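Local coordinates for 2,3-bisphosphoglycerate-independent phosphoglycerate mutase (PDB 2ZKT), which probably catalyses the glycolytic interconversion of 2-phosphoglycerate and 3-phosphoglycerate, as a metal-binding enzyme of the alkaline phosphatase superfamily, at residues Val2-Gly7 / Leu403-Ser407; Ile45-Pro51 / Pro360-Ile365. All blocks are in the same frame, centred on the assembly; numbering follows the deposited sequence.

The chain starts at V2 and runs into strand 6-12, near the middle of the large mixed sheet; after helix 35-43 it forms strand 45-50. Some 310 residues later, strand 361-366 returns antiparallel beside 45-50, and interaction 2 closes the inner of two long loops. Helix 396-403 follows, and the chain leaving it meets the N-terminal segment again in interaction 1, which closes almost the whole modelled chain into an outer loop. Interaction 2 is therefore nested within interaction 1, without crossing. The two contacts, with centres about 21 Å apart, reach the same sheet and touch where L403 CD1 packs on I365 CG2 at 3.7 Å.

Interaction 1: residues Val2-Gly7 / Leu403-Ser407; sequences VLKRKG and LMNRS
Extended backbone from V2 to G7 passes over the end of helix 396-403, with R5 CA 4.5 Å from M404 CA and K4 CA 5.1 Å from N405 CA. N405, the first residue after the helix to leave helical phi/psi, has positive phi (60/35°) and closes the helix with a Schellman motif. R5, which loses more surface to the other segment than any other residue here, binds by both backbone and side chain. Its N donates to M404 O (3.1 Å), while chi3 of -89° bends the guanidinium so that NE and NH2 both donate to L403 O (3.1 and 3.0 Å). R5 NH1 makes a salt bridge with E337. R5 O receives R406 NE at 2.9 Å and, less linearly, R406 NH2 at 3.3 Å, while K4 CD lies over a face of that guanidinium, 3.8 Å from R406 NH1. N405, chi1 m, points its side chain at the first segment: ND2 donates to L3 O (3.0 Å) and lies 4.0 Å from V2 CG1. M404 (m, t, p) reaches the other way along the strand, with CG 3.4 Å from K6 O and CE 3.3 Å from G7 N; a CB on G7 would clash with this methyl. The start of the chain is joined at the surface to the loop after its last helix, where L403 O and M404 O accept hydrogen bonds from R5. Beyond it, K6 makes backbone hydrogen bonds with E338 and V340, and G7 with D295 and V297, placing strand 6-12 between strands 339-344 and 296-301, while L403 and M404 pack on V340.

Interaction 2: residues Ile45-Pro51 / Pro360-Ile365; sequences ILGQQDP and PVPLLI
Q49, chi1 p, lays its side chain beside V361, with NE2 3.8 Å from V361 CB. The extended strands 45-50 and 361-365 run antiparallel with a marked twist, 139° between directions and 4.6 Å between axes at closest approach, a regular pair in the mixed sheet of the alkaline phosphatase-like fold, flanked by strands 391-392 and 339-344. Hydrogen-bonded pairs I45-I365, G47-L363 and Q49-V361 make two bonds each, among them I45 N to I365 O and I365 N to I45 O at 3.0 Å, and L363 N to G47 O and V361 N to Q49 O at 2.8 Å. On their face Q49 and L363 meet I396, and I365 meets I399, of helix 396-403; I45 ends on D373 and L388. Non-hydrogen-bonded pairs L46-L364 and Q48-P362 fill the other face, where L46 CD1 touches L364 CB at 3.5 Å and helix 380-383 packs. L46 N hydrogen-bonds to OD2 of D373, a calcium ligand. D50 pairs its charge with R390, outside; main-chain hydrogen bonds and side-chain contacts join the strands, without a salt bridge.

Interaction 1: residues Val2-Gly7 / Leu403-Ser407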
loop_
_atom_site.group_PDB
_atom_site.type_symbol
_atom_site.label_atom_id
_atom_site.label_comp_id
_atom_site.label_asym_id
_atom_site.label_seq_id
_atom_site.Cartn_x
_atom_site.Cartn_y
_atom_site.Cartn_z
ATOM N N VAL B 2 -40.416 2.216 -3.372
ATOM C CA VAL B 2 -38.931 2.289 -3.556
ATOM C C VAL B 2 -38.183 1.975 -2.254
ATOM O O VAL B 2 -38.553 2.437 -1.166
ATOM C CB VAL B 2 -38.498 3.676 -4.060
ATOM C CG1 VAL B 2 -36.978 3.727 -4.207
ATOM C CG2 VAL B 2 -39.182 3.970 -5.393
ATOM N N LEU B 3 -37.116 1.189 -2.396
ATOM C CA LEU B 3 -36.297 0.735 -1.275
ATOM C C LEU B 3 -35.189 1.706 -0.849
ATOM O O LEU B 3 -34.443 2.235 -1.680
ATOM C CB LEU B 3 -35.678 -0.620 -1.649
ATOM C CG LEU B 3 -34.868 -1.383 -0.604
ATOM C CD1 LEU B 3 -35.767 -1.774 0.574
ATOM C CD2 LEU B 3 -34.277 -2.622 -1.261
ATOM N N LYS B 4 -35.088 1.926 0.463
ATOM C CA LYS B 4 -34.063 2.805 1.022
ATOM C C LYS B 4 -32.834 1.956 1.384
ATOM O O LYS B 4 -32.944 0.743 1.564
ATOM C CB LYS B 4 -34.599 3.509 2.272
ATOM C CG LYS B 4 -35.791 4.423 2.010
ATOM C CD LYS B 4 -36.309 5.019 3.314
ATOM C CE LYS B 4 -37.447 6.000 3.075
ATOM N NZ LYS B 4 -37.883 6.627 4.372
ATOM N N ARG B 5 -31.668 2.593 1.495
ATOM C CA ARG B 5 -30.444 1.862 1.829
ATOM C C ARG B 5 -29.812 2.386 3.110
ATOM O O ARG B 5 -30.192 3.448 3.607
ATOM C CB ARG B 5 -29.442 1.965 0.663
ATOM C CG ARG B 5 -29.872 1.188 -0.569
ATOM C CD ARG B 5 -28.897 1.325 -1.743
ATOM N NE ARG B 5 -29.234 2.473 -2.579
ATOM C CZ ARG B 5 -29.557 2.395 -3.868
ATOM N NH1 ARG B 5 -29.580 1.215 -4.488
ATOM N NH2 ARG B 5 -29.868 3.505 -4.535
ATOM N N LYS B 6 -28.861 1.622 3.652
ATOM C CA LYS B 6 -28.153 2.031 4.867
ATOM C C LYS B 6 -26.922 2.855 4.480
ATOM O O LYS B 6 -26.563 2.943 3.299
ATOM C CB LYS B 6 -27.696 0.806 5.674
ATOM C CG LYS B 6 -28.808 0.057 6.387
ATOM C CD LYS B 6 -28.281 -1.208 7.068
ATOM C CE LYS B 6 -29.420 -2.030 7.669
ATOM N NZ LYS B 6 -30.094 -1.299 8.785
ATOM N N GLY B 7 -26.269 3.453 5.475
ATOM C CA GLY B 7 -25.086 4.238 5.180
ATOM C C GLY B 7 -23.888 3.839 6.023
ATOM O O GLY B 7 -24.035 3.447 7.182
ATOM N N LEU B 403 -28.243 9.032 -2.156
ATOM C CA LEU B 403 -27.996 7.715 -2.735
ATOM C C LEU B 403 -28.751 6.628 -1.955
ATOM O O LEU B 403 -29.091 5.564 -2.465
ATOM C CB LEU B 403 -26.497 7.413 -2.665
ATOM C CG LEU B 403 -25.663 8.211 -3.686
ATOM C CD1 LEU B 403 -24.179 8.226 -3.316
ATOM C CD2 LEU B 403 -25.736 7.637 -5.108
ATOM N N MET B 404 -28.963 6.927 -0.646
ATOM C CA MET B 404 -29.701 6.006 0.227
ATOM C C MET B 404 -31.224 6.186 0.079
ATOM O O MET B 404 -32.012 5.532 0.748
ATOM C CB MET B 404 -29.311 6.304 1.688
ATOM C CG MET B 404 -27.917 5.795 2.100
ATOM S SD MET B 404 -27.192 6.752 3.454
ATOM C CE MET B 404 -28.136 6.084 4.838
ATOM N N ASN B 405 -31.630 7.092 -0.813
ATOM C CA ASN B 405 -33.046 7.378 -1.061
ATOM C C ASN B 405 -33.759 7.878 0.197
ATOM O O ASN B 405 -34.936 7.588 0.416
ATOM C CB ASN B 405 -33.763 6.128 -1.606
ATOM C CG ASN B 405 -33.262 5.728 -2.986
ATOM O OD1 ASN B 405 -33.009 6.588 -3.840
ATOM N ND2 ASN B 405 -33.122 4.425 -3.219
ATOM N N ARG B 406 -33.035 8.631 1.020
ATOM C CA ARG B 406 -33.588 9.171 2.253
ATOM C C ARG B 406 -33.668 10.693 2.198
ATOM O O ARG B 406 -33.857 11.351 3.222
ATOM C CB ARG B 406 -32.733 8.729 3.450
ATOM C CG ARG B 406 -32.817 7.224 3.730
ATOM C CD ARG B 406 -31.876 6.796 4.865
ATOM N NE ARG B 406 -31.862 5.339 5.008
ATOM C CZ ARG B 406 -32.811 4.631 5.621
ATOM N NH1 ARG B 406 -33.854 5.245 6.174
ATOM N NH2 ARG B 406 -32.735 3.302 5.638
ATOM N N SER B 407 -33.537 11.247 0.992
ATOM C CA SER B 407 -33.602 12.695 0.796
ATOM C C SER B 407 -35.010 13.186 0.436
ATOM O O SER B 407 -35.753 12.529 -0.310
ATOM C CB SER B 407 -32.642 13.114 -0.316
ATOM O OG SER B 407 -32.961 12.435 -1.526
#

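Interaction 2: residues Ile45-Pro51 / Pro360-Ile365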
loop_
_atom_site.group_PDB
_atom_site.type_symbol
_atom_site.label_atom_id
_atom_site.label_comp_id
_atom_site.label_asym_id
_atom_site.label_seq_id
_atom_site.Cartn_x
_atom_site.Cartn_y
_atom_site.Cartn_z
ATOM N N ILE B 45 -17.152 6.233 -7.215
ATOM C CA ILE B 45 -16.879 7.546 -7.754
ATOM C C ILE B 45 -15.986 8.254 -6.743
ATOM O O ILE B 45 -16.130 8.053 -5.530
ATOM C CB ILE B 45 -18.217 8.313 -7.970
ATOM C CG1 ILE B 45 -17.984 9.594 -8.773
ATOM C CG2 ILE B 45 -18.884 8.630 -6.629
ATOM C CD1 ILE B 45 -19.294 10.310 -9.148
ATOM N N LEU B 46 -15.064 9.078 -7.237
ATOM C CA LEU B 46 -14.133 9.812 -6.380
ATOM C C LEU B 46 -14.302 11.337 -6.429
ATOM O O LEU B 46 -14.861 11.899 -7.378
ATOM C CB LEU B 46 -12.691 9.465 -6.778
ATOM C CG LEU B 46 -11.892 8.421 -5.969
ATOM C CD1 LEU B 46 -12.678 7.147 -5.781
ATOM C CD2 LEU B 46 -10.571 8.150 -6.701
ATOM N N GLY B 47 -13.783 12.001 -5.394
ATOM C CA GLY B 47 -13.834 13.453 -5.325
ATOM C C GLY B 47 -12.862 13.986 -4.272
ATOM O O GLY B 47 -12.176 13.219 -3.594
ATOM N N GLN B 48 -12.809 15.315 -4.142
ATOM C CA GLN B 48 -11.952 15.976 -3.162
ATOM C C GLN B 48 -12.887 16.810 -2.309
ATOM O O GLN B 48 -13.804 17.461 -2.832
ATOM C CB GLN B 48 -10.961 16.943 -3.822
ATOM C CG GLN B 48 -10.146 16.397 -4.953
ATOM C CD GLN B 48 -9.124 17.415 -5.453
ATOM O OE1 GLN B 48 -8.049 17.565 -4.862
ATOM N NE2 GLN B 48 -9.458 18.128 -6.535
ATOM N N GLN B 49 -12.673 16.808 -0.999
ATOM C CA GLN B 49 -13.543 17.616 -0.149
ATOM C C GLN B 49 -12.745 18.541 0.738
ATOM O O GLN B 49 -11.685 18.163 1.257
ATOM C CB GLN B 49 -14.453 16.730 0.721
ATOM C CG GLN B 49 -13.728 15.869 1.745
ATOM C CD GLN B 49 -13.613 16.528 3.120
ATOM O OE1 GLN B 49 -13.932 17.708 3.303
ATOM N NE2 GLN B 49 -13.146 15.756 4.091
ATOM N N ASP B 50 -13.248 19.767 0.867
ATOM C CA ASP B 50 -12.638 20.760 1.739
ATOM C C ASP B 50 -13.503 20.720 2.996
ATOM O O ASP B 50 -14.697 21.013 2.946
ATOM C CB ASP B 50 -12.700 22.155 1.110
ATOM C CG ASP B 50 -11.764 22.301 -0.083
ATOM O OD1 ASP B 50 -10.540 22.049 0.081
ATOM O OD2 ASP B 50 -12.246 22.677 -1.179
ATOM N N PRO B 51 -12.921 20.295 4.134
ATOM C CA PRO B 51 -13.714 20.247 5.376
ATOM C C PRO B 51 -14.392 21.608 5.591
ATOM O O PRO B 51 -15.589 21.692 5.845
ATOM C CB PRO B 51 -12.662 19.971 6.452
ATOM C CG PRO B 51 -11.608 19.157 5.706
ATOM C CD PRO B 51 -11.524 19.839 4.350
ATOM N N PRO B 360 -7.279 19.779 0.404
ATOM C CA PRO B 360 -8.544 19.031 0.327
ATOM C C PRO B 360 -8.258 17.553 0.604
ATOM O O PRO B 360 -7.114 17.123 0.535
ATOM C CB PRO B 360 -9.028 19.299 -1.114
ATOM C CG PRO B 360 -7.723 19.525 -1.879
ATOM C CD PRO B 360 -6.933 20.385 -0.904
ATOM N N VAL B 361 -9.294 16.778 0.907
ATOM C CA VAL B 361 -9.096 15.378 1.245
ATOM C C VAL B 361 -9.739 14.417 0.252
ATOM O O VAL B 361 -10.874 14.615 -0.182
ATOM C CB VAL B 361 -9.664 15.088 2.663
ATOM C CG1 VAL B 361 -9.322 13.660 3.093
ATOM C CG2 VAL B 361 -9.104 16.089 3.658
ATOM N N PRO B 362 -9.017 13.343 -0.111
ATOM C CA PRO B 362 -9.590 12.386 -1.062
ATOM C C PRO B 362 -10.855 11.774 -0.476
ATOM O O PRO B 362 -10.937 11.502 0.729
ATOM C CB PRO B 362 -8.453 11.368 -1.267
ATOM C CG PRO B 362 -7.681 11.459 0.016
ATOM C CD PRO B 362 -7.663 12.932 0.312
ATOM N N LEU B 363 -11.844 11.573 -1.348
ATOM C CA LEU B 363 -13.139 11.032 -0.957
ATOM C C LEU B 363 -13.614 9.990 -1.965
ATOM O O LEU B 363 -13.454 10.163 -3.169
ATOM C CB LEU B 363 -14.179 12.172 -0.909
ATOM C CG LEU B 363 -15.678 11.801 -0.883
ATOM C CD1 LEU B 363 -15.974 10.943 0.356
ATOM C CD2 LEU B 363 -16.539 13.067 -0.863
ATOM N N LEU B 364 -14.211 8.909 -1.471
ATOM C CA LEU B 364 -14.743 7.909 -2.374
ATOM C C LEU B 364 -16.122 7.484 -1.866
ATOM O O LEU B 364 -16.370 7.448 -0.656
ATOM C CB LEU B 364 -13.800 6.701 -2.478
ATOM C CG LEU B 364 -13.803 5.533 -1.477
ATOM C CD1 LEU B 364 -15.100 4.740 -1.559
ATOM C CD2 LEU B 364 -12.634 4.605 -1.827
ATOM N N ILE B 365 -17.020 7.194 -2.803
ATOM C CA ILE B 365 -18.356 6.734 -2.474
ATOM C C ILE B 365 -18.666 5.566 -3.407
ATOM O O ILE B 365 -18.471 5.658 -4.633
ATOM C CB ILE B 365 -19.414 7.839 -2.683
ATOM C CG1 ILE B 365 -19.054 9.070 -1.838
ATOM C CG2 ILE B 365 -20.794 7.306 -2.297
ATOM C CD1 ILE B 365 -19.990 10.260 -2.066
#